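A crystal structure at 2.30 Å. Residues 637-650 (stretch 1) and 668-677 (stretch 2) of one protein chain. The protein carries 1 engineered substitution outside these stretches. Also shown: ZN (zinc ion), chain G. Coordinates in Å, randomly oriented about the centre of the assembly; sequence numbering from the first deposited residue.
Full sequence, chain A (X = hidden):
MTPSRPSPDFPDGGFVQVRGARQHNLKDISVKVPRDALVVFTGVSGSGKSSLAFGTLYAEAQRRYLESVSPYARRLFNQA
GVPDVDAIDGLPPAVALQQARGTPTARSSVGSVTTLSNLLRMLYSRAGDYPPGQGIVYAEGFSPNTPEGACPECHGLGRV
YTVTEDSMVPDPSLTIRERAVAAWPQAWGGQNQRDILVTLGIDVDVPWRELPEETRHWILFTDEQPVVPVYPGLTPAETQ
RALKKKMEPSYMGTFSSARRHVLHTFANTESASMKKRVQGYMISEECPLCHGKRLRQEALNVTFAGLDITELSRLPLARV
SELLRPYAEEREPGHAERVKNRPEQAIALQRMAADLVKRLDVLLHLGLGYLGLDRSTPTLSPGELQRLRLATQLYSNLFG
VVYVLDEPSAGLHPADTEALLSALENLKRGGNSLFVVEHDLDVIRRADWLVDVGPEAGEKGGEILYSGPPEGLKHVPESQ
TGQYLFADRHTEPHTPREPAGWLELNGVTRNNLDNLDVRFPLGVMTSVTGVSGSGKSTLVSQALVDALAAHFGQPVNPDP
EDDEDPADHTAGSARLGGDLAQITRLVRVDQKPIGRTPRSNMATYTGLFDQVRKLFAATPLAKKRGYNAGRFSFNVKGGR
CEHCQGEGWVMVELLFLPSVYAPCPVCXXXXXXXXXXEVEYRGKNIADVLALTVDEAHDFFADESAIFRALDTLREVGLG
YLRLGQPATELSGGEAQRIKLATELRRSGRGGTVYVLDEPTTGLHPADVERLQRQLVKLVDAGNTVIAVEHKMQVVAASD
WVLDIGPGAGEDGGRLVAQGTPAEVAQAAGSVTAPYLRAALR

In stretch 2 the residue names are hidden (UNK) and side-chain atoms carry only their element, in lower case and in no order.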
# COMPACT_ATOMS: atom_id res chain seq x y z
N LYS A 637 -8.17 31.76 14.11
CA LYS A 637 -7.55 31.28 15.34
C LYS A 637 -8.21 31.91 16.58
O LYS A 637 -8.65 33.07 16.53
CB LYS A 637 -6.06 31.59 15.26
CG LYS A 637 -5.28 31.48 16.51
CD LYS A 637 -4.02 32.35 16.43
CE LYS A 637 -4.36 33.83 16.70
NZ LYS A 637 -3.15 34.66 16.77
N GLY A 638 -8.29 31.15 17.68
CA GLY A 638 -8.85 31.67 18.95
C GLY A 638 -9.89 30.80 19.66
O GLY A 638 -9.62 30.28 20.75
N GLY A 639 -11.07 30.68 19.05
CA GLY A 639 -12.16 29.83 19.58
C GLY A 639 -12.30 28.42 18.98
O GLY A 639 -13.01 27.57 19.54
N ARG A 640 -11.64 28.18 17.85
CA ARG A 640 -11.66 26.88 17.17
C ARG A 640 -10.68 25.88 17.77
O ARG A 640 -9.74 26.24 18.50
CB ARG A 640 -11.35 27.05 15.68
CG ARG A 640 -10.04 27.73 15.38
CD ARG A 640 -9.69 27.63 13.89
NE ARG A 640 -8.29 27.95 13.65
CZ ARG A 640 -7.77 28.22 12.46
NH1 ARG A 640 -8.52 28.25 11.39
NH2 ARG A 640 -6.48 28.50 12.35
N CYS A 641 -10.89 24.61 17.44
CA CYS A 641 -9.91 23.59 17.76
C CYS A 641 -8.73 23.81 16.83
O CYS A 641 -8.88 23.80 15.61
CB CYS A 641 -10.51 22.21 17.56
SG CYS A 641 -9.33 20.90 17.74
N GLU A 642 -7.57 24.02 17.41
CA GLU A 642 -6.39 24.30 16.60
C GLU A 642 -5.64 23.05 16.18
O GLU A 642 -4.71 23.13 15.38
CB GLU A 642 -5.44 25.28 17.31
CG GLU A 642 -4.74 26.23 16.34
CD GLU A 642 -5.75 27.10 15.60
OE1 GLU A 642 -6.83 27.37 16.17
OE2 GLU A 642 -5.48 27.52 14.46
N HIS A 643 -6.05 21.89 16.71
CA HIS A 643 -5.44 20.61 16.33
C HIS A 643 -5.79 20.26 14.87
O HIS A 643 -4.96 19.73 14.13
CB HIS A 643 -5.88 19.50 17.29
CG HIS A 643 -5.29 18.15 16.99
ND1 HIS A 643 -4.17 17.68 17.63
CD2 HIS A 643 -5.68 17.18 16.14
CE1 HIS A 643 -3.89 16.47 17.18
NE2 HIS A 643 -4.79 16.14 16.27
N CYS A 644 -7.02 20.60 14.48
CA CYS A 644 -7.53 20.38 13.12
C CYS A 644 -7.78 21.72 12.45
O CYS A 644 -8.28 21.75 11.34
CB CYS A 644 -8.85 19.62 13.17
SG CYS A 644 -10.03 20.48 14.21
N GLN A 645 -7.43 22.81 13.13
CA GLN A 645 -7.61 24.17 12.62
C GLN A 645 -9.09 24.44 12.27
O GLN A 645 -9.40 25.15 11.31
CB GLN A 645 -6.72 24.40 11.40
CG GLN A 645 -5.26 24.71 11.70
CD GLN A 645 -4.59 25.49 10.55
OE1 GLN A 645 -5.21 25.76 9.51
NE2 GLN A 645 -3.33 25.86 10.74
N GLY A 646 -10.00 23.86 13.05
CA GLY A 646 -11.42 24.09 12.85
C GLY A 646 -12.10 23.34 11.72
O GLY A 646 -13.26 23.63 11.40
N GLU A 647 -11.40 22.38 11.11
CA GLU A 647 -11.98 21.55 10.04
C GLU A 647 -12.80 20.38 10.57
O GLU A 647 -13.62 19.82 9.85
CB GLU A 647 -10.90 21.05 9.09
CG GLU A 647 -10.09 22.17 8.47
CD GLU A 647 -9.30 21.76 7.25
OE1 GLU A 647 -9.22 20.55 6.94
OE2 GLU A 647 -8.76 22.68 6.60
N GLY A 648 -12.58 20.01 11.82
CA GLY A 648 -13.35 18.97 12.50
C GLY A 648 -12.88 17.58 12.15
O GLY A 648 -13.18 16.62 12.86
N TRP A 649 -12.13 17.51 11.06
CA TRP A 649 -11.68 16.27 10.44
C TRP A 649 -10.20 16.30 10.09
O TRP A 649 -9.64 17.36 9.82
CB TRP A 649 -12.52 15.97 9.19
CG TRP A 649 -13.63 15.02 9.48
CD1 TRP A 649 -13.57 13.65 9.48
CD2 TRP A 649 -14.97 15.36 9.85
NE1 TRP A 649 -14.80 13.11 9.81
CE2 TRP A 649 -15.67 14.14 10.04
CE3 TRP A 649 -15.64 16.57 10.03
CZ2 TRP A 649 -17.00 14.10 10.40
CZ3 TRP A 649 -16.96 16.53 10.37
CH2 TRP A 649 -17.63 15.30 10.56
N VAL A 650 -9.57 15.13 10.11
CA VAL A 650 -8.14 15.01 9.87
C VAL A 650 -7.82 13.98 8.78
O VAL A 650 -8.44 12.91 8.73
CB VAL A 650 -7.37 14.72 11.19
CG1 VAL A 650 -7.42 13.22 11.58
CG2 VAL A 650 -5.93 15.21 11.09
N UNK A 668 -13.28 15.77 18.01
CA UNK A 668 -14.18 14.73 17.52
C UNK A 668 -15.19 15.23 16.51
O UNK A 668 -16.24 14.62 16.32
n UNK A 668 -12.65 12.13 20.84
c UNK A 668 -12.86 13.22 21.55
n UNK A 668 -13.67 14.01 20.87
c UNK A 668 -13.36 12.22 19.66
c UNK A 668 -14.92 14.05 18.68
c UNK A 668 -14.01 13.41 19.68
N UNK A 669 -14.88 16.33 15.84
CA UNK A 669 -15.73 16.83 14.77
C UNK A 669 -16.57 18.04 15.12
O UNK A 669 -17.32 18.49 14.28
N UNK A 670 -16.47 18.54 16.35
CA UNK A 670 -17.19 19.75 16.75
C UNK A 670 -16.59 21.00 16.13
O UNK A 670 -17.34 21.90 15.76
o UNK A 670 -16.06 20.27 18.88
c UNK A 670 -17.32 19.92 18.29
c UNK A 670 -17.89 18.63 18.94
N UNK A 671 -15.26 21.01 15.94
CA UNK A 671 -14.48 22.10 15.31
C UNK A 671 -14.03 23.22 16.27
O UNK A 671 -13.35 24.16 15.84
n UNK A 671 -15.35 22.73 9.18
c UNK A 671 -16.47 22.12 9.56
c UNK A 671 -15.24 22.77 14.17
c UNK A 671 -15.48 22.01 12.91
n UNK A 671 -16.90 22.20 10.83
c UNK A 671 -16.22 22.93 11.91
n UNK A 671 -17.17 21.44 8.66
N UNK A 672 -14.42 23.13 17.54
CA UNK A 672 -14.17 24.20 18.51
C UNK A 672 -13.55 23.67 19.78
O UNK A 672 -13.72 22.48 20.09
c UNK A 672 -15.47 24.94 18.86
c UNK A 672 -16.34 27.65 16.30
c UNK A 672 -17.62 25.66 15.74
c UNK A 672 -16.10 25.66 17.68
o UNK A 672 -17.83 27.64 14.42
c UNK A 672 -17.26 26.98 15.48
c UNK A 672 -15.76 26.98 17.39
c UNK A 672 -17.04 25.01 16.84
N UNK A 673 -12.83 24.52 20.51
CA UNK A 673 -12.33 24.13 21.83
C UNK A 673 -13.49 24.03 22.82
O UNK A 673 -14.61 24.38 22.47
c UNK A 673 -11.14 24.99 22.33
o UNK A 673 -12.62 26.78 22.93
n UNK A 673 -10.54 27.33 22.30
c UNK A 673 -11.50 26.45 22.54
N UNK A 674 -13.23 23.50 24.01
CA UNK A 674 -14.27 23.18 24.99
C UNK A 674 -14.87 24.43 25.60
O UNK A 674 -16.04 24.45 25.97
c UNK A 674 -13.70 22.30 26.09
N UNK A 675 -14.06 25.47 25.73
CA UNK A 675 -14.47 26.71 26.37
C UNK A 675 -15.45 27.49 25.49
O UNK A 675 -16.34 28.16 26.00
c UNK A 675 -13.51 28.92 27.18
c UNK A 675 -13.23 27.54 26.68
c UNK A 675 -12.25 29.68 27.44
o UNK A 675 -11.18 29.03 27.54
o UNK A 675 -12.33 30.93 27.55
N UNK A 676 -15.30 27.36 24.18
CA UNK A 676 -16.22 27.98 23.22
C UNK A 676 -17.60 27.30 23.24
O UNK A 676 -18.61 27.94 22.96
o UNK A 676 -14.27 28.48 21.86
c UNK A 676 -16.41 28.81 20.86
c UNK A 676 -15.61 27.97 21.80
N UNK A 677 -17.64 26.01 23.60
CA UNK A 677 -18.88 25.22 23.50
C UNK A 677 -19.72 25.31 24.77
O UNK A 677 -20.85 24.80 24.83
c UNK A 677 -17.77 23.39 21.91
c UNK A 677 -18.57 23.75 23.17
c UNK A 677 -18.65 23.40 20.69
c UNK A 677 -17.11 22.03 22.08
ZN ZN G . -10.43 19.34 16.19

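Position 668 carries one carbon and then a five-membered ring of three carbons and two nitrogens, an imidazole: His668. Its CA-to-CB bond points away from stretch 1, and the ring lies exposed.

Position 669 has no side-chain atoms, so it is Gly669. With phi/psi of 104/0, a CB would be jammed against the carbonyl O of the residue before, which calls for glycine. The bare CA also comes within 3.2 Å of Gly648 O in a CA-H...O contact.

Position 670 has a carbon bearing one oxygen and one carbon, the branched pattern of Thr670. It points away and touches nothing on stretch 1.

Position 671 shows three carbons, a nitrogen, and a carbon carrying two more nitrogens: a guanidinium, hence Arg671. The extended chain runs beside the turn from Cys644 to Glu647, and NH1 donates to Gly646 O at 3.2 Å, while Glu647 O lies over one face of the guanidinium. A long side chain with a donor at its end suits a place lined by carbonyls. Its own backbone O accepts from Cys641 N at 3.0 Å, nearly straight at 170°.

At position 672, one carbon leads to a six-carbon ring bearing an oxygen, which identifies Tyr672. The side chain points away overall, though CB touches stretch 1, and Gly639 O sits at the ring's edge, 3.5 Å from CD1. The hydroxyl is bonded elsewhere in the structure.

Position 673 has two carbons, the second carrying one oxygen and one nitrogen: Asn673. Its backbone N donates to Gly639 O at 3.2 Å. The short amide also reaches forward, OD1 accepting from the backbone N of position 676 at 3.0 Å.

Position 674 has a single carbon and is Ala674, exposed and pointing away. Position 675 has three carbons, the third carrying two oxygens, a carboxylate: Glu675, also exposed and clear of stretch 1.

Position 676 has a carbon bearing one oxygen and one carbon: Thr676. It points toward stretch 1, its OG1 2.8 Å from Gly639 O; an ideal CB on Gly639 would lie 3.3 Å from that OG1, in contact with it.

Position 677 has four carbons forked at the second, Leu677, which does not reach stretch 1.

The contact is built largely on backbone. A single bridge pairs Arg640 with Tyr672, and hydrogen bonds at Gly639 and Cys641 flank it. Arg671 secures the turn, whose Cys644 joins Cys641 in binding zinc, so stretch 2 packs against a metal-braced loop.

Stretch 2 668-677: HGTRYNAETL
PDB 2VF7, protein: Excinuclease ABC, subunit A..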